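Local coordinates for periplasmic binding protein (Roseiflexus sp. RS-1, PDB 5GJ3) that binds heme in the bacterial periplasm, here two heme molecules at once, and probably hands it on to a membrane transporter for uptake, at residues 217-222 and 231-236. Numbering follows the deposited sequence. Where two conformers were deposited one is given.
Sequences GLLKIP and RQRRII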
loop_
_atom_site.group_PDB
_atom_site.type_symbol
_atom_site.label_atom_id
_atom_site.label_comp_id
_atom_site.label_asym_id
_atom_site.label_seq_id
_atom_site.Cartn_x
_atom_site.Cartn_y
_atom_site.Cartn_z
ATOM N N GLY A 217 -14.711 -18.638 -5.259
ATOM C CA GLY A 217 -15.421 -18.152 -4.063
ATOM C C GLY A 217 -15.894 -16.698 -4.168
ATOM O O GLY A 217 -17.023 -16.365 -3.802
ATOM N N LEU A 218 -15.037 -15.806 -4.665
ATOM C CA LEU A 218 -15.404 -14.375 -4.742
ATOM C C LEU A 218 -16.730 -14.187 -5.507
ATOM O O LEU A 218 -17.617 -13.447 -5.099
ATOM C CB LEU A 218 -14.268 -13.568 -5.440
ATOM C CG LEU A 218 -14.522 -12.078 -5.765
ATOM C CD1 LEU A 218 -14.561 -11.322 -4.456
ATOM C CD2 LEU A 218 -13.447 -11.473 -6.665
ATOM N N LEU A 219 -16.852 -14.880 -6.623
ATOM C CA LEU A 219 -18.027 -14.730 -7.476
ATOM C C LEU A 219 -19.274 -15.428 -6.937
ATOM O O LEU A 219 -20.351 -15.314 -7.547
ATOM C CB LEU A 219 -17.720 -15.184 -8.911
ATOM C CG LEU A 219 -16.617 -14.286 -9.484
ATOM C CD1 LEU A 219 -16.340 -14.618 -10.937
ATOM C CD2 LEU A 219 -16.995 -12.813 -9.294
ATOM N N LYS A 220 -19.141 -16.127 -5.802
ATOM C CA LYS A 220 -20.289 -16.662 -5.073
ATOM C C LYS A 220 -20.868 -15.611 -4.128
ATOM O O LYS A 220 -21.947 -15.792 -3.576
ATOM C CB LYS A 220 -19.910 -17.939 -4.305
ATOM C CG LYS A 220 -19.746 -19.177 -5.181
ATOM C CD LYS A 220 -19.324 -20.394 -4.362
ATOM C CE LYS A 220 -20.205 -20.574 -3.133
ATOM N NZ LYS A 220 -19.953 -21.869 -2.435
ATOM N N ILE A 221 -20.147 -14.511 -3.926
ATOM C CA ILE A 221 -20.657 -13.391 -3.119
ATOM C C ILE A 221 -21.817 -12.733 -3.894
ATOM O O ILE A 221 -21.699 -12.446 -5.105
ATOM C CB ILE A 221 -19.555 -12.360 -2.778
ATOM C CG1 ILE A 221 -18.474 -12.997 -1.878
ATOM C CG2 ILE A 221 -20.159 -11.133 -2.116
ATOM C CD1 ILE A 221 -17.239 -12.119 -1.673
ATOM N N PRO A 222 -22.968 -12.548 -3.225
ATOM C CA PRO A 222 -24.188 -12.170 -3.988
ATOM C C PRO A 222 -23.960 -10.918 -4.830
ATOM O O PRO A 222 -23.312 -9.988 -4.366
ATOM C CB PRO A 222 -25.210 -11.855 -2.882
ATOM C CG PRO A 222 -24.746 -12.653 -1.697
ATOM C CD PRO A 222 -23.226 -12.633 -1.768
ATOM N N ARG A 231 -18.796 -11.314 -14.986
ATOM C CA ARG A 231 -19.063 -12.053 -16.224
ATOM C C ARG A 231 -17.829 -12.421 -17.042
ATOM O O ARG A 231 -17.832 -13.455 -17.715
ATOM C CB ARG A 231 -20.014 -11.260 -17.136
ATOM C CG ARG A 231 -21.426 -11.091 -16.597
ATOM C CD ARG A 231 -22.138 -10.014 -17.434
ATOM N NE ARG A 231 -23.537 -9.839 -17.024
ATOM C CZ ARG A 231 -24.182 -8.661 -16.981
ATOM N NH1 ARG A 231 -23.548 -7.508 -17.310
ATOM N NH2 ARG A 231 -25.456 -8.638 -16.573
ATOM N N GLN A 232 -16.834 -11.538 -17.083
ATOM C CA GLN A 232 -15.592 -11.809 -17.806
ATOM C C GLN A 232 -14.459 -12.288 -16.875
ATOM O O GLN A 232 -13.315 -12.430 -17.309
ATOM C CB GLN A 232 -15.158 -10.553 -18.597
ATOM C CG GLN A 232 -16.187 -10.079 -19.615
ATOM C CD GLN A 232 -15.628 -9.031 -20.580
ATOM O OE1 GLN A 232 -14.602 -8.403 -20.303
ATOM N NE2 GLN A 232 -16.308 -8.835 -21.729
ATOM N N ARG A 233 -14.793 -12.546 -15.614
ATOM C CA ARG A 233 -13.822 -12.908 -14.578
ATOM C C ARG A 233 -12.653 -11.897 -14.513
ATOM O O ARG A 233 -11.498 -12.281 -14.378
ATOM C CB ARG A 233 -13.354 -14.383 -14.705
ATOM C CG ARG A 233 -14.490 -15.374 -14.457
ATOM C CD ARG A 233 -14.146 -16.827 -14.791
ATOM N NE ARG A 233 -13.283 -17.478 -13.787
ATOM C CZ ARG A 233 -13.703 -18.175 -12.723
ATOM N NH1 ARG A 233 -12.808 -18.727 -11.889
ATOM N NH2 ARG A 233 -15.002 -18.325 -12.471
ATOM N N ARG A 234 -12.964 -10.604 -14.592
ATOM C CA ARG A 234 -11.922 -9.590 -14.649
ATOM C C ARG A 234 -11.593 -9.167 -13.225
ATOM O O ARG A 234 -12.071 -8.151 -12.719
ATOM C CB ARG A 234 -12.420 -8.442 -15.479
ATOM C CG ARG A 234 -11.334 -7.619 -16.087
ATOM C CD ARG A 234 -11.976 -6.646 -17.039
ATOM N NE ARG A 234 -12.383 -7.163 -18.338
ATOM C CZ ARG A 234 -11.587 -7.203 -19.404
ATOM N NH1 ARG A 234 -10.307 -6.905 -19.296
ATOM N NH2 ARG A 234 -12.048 -7.575 -20.583
ATOM N N ILE A 235 -10.793 -10.004 -12.557
ATOM C CA ILE A 235 -10.401 -9.785 -11.174
ATOM C C ILE A 235 -8.900 -9.496 -11.263
ATOM O O ILE A 235 -8.179 -10.271 -11.895
ATOM C CB ILE A 235 -10.570 -11.047 -10.259
ATOM C CG1 ILE A 235 -11.949 -11.756 -10.384
ATOM C CG2 ILE A 235 -10.135 -10.775 -8.817
ATOM C CD1 ILE A 235 -13.168 -10.885 -10.419
ATOM N N ILE A 236 -8.441 -8.418 -10.618
ATOM C CA ILE A 236 -6.994 -8.104 -10.520
ATOM C C ILE A 236 -6.690 -8.282 -9.031
ATOM O O ILE A 236 -7.324 -7.657 -8.193
ATOM C CB ILE A 236 -6.684 -6.597 -10.846
ATOM C CG1 ILE A 236 -7.185 -6.143 -12.213
ATOM C CG2 ILE A 236 -5.190 -6.267 -10.657
ATOM C CD1 ILE A 236 -6.721 -7.001 -13.367
#
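Leu218 and Ile235 point at each other and meet tip to tip: CD2 of Leu218 lies 3.8 Å from CD1 of Ile235 and 4.0 Å from its CG2, so one leucine methyl touches both branches of the isoleucine. Leu218 reaches across because its CG stands anti to the backbone N (chi1 173°). Leu219, the next residue in a type I turn from Leu218 to Ile221, slants across the Arg233 chain, with CD1 of Leu219 4.0 Å from CG of Arg233; its other methyl, CD2, makes a looser contact with Ile235 CD1 at 4.4 Å. A bend at chi3 (76°) folds the Arg233 guanidinium back toward Leu219, which it meets obliquely, its NH2 4.2 Å from Leu219 CD1, so this methyl sits in the bend of the arginine chain; NH1 forms a salt bridge with Asp216. Arg233 has positive phi (52°) and closes helix 228-232 in a Schellman motif. No hydrogen bond links the two segments directly. The contact packs the end of helix 214-218 against the link between helix 228-232 and strand 235-238; Val215 also touches Ile235, Leu224 adjoins both leucines, and the strand runs parallel to 201-205, where Ile235 rests on Leu202 and Val204.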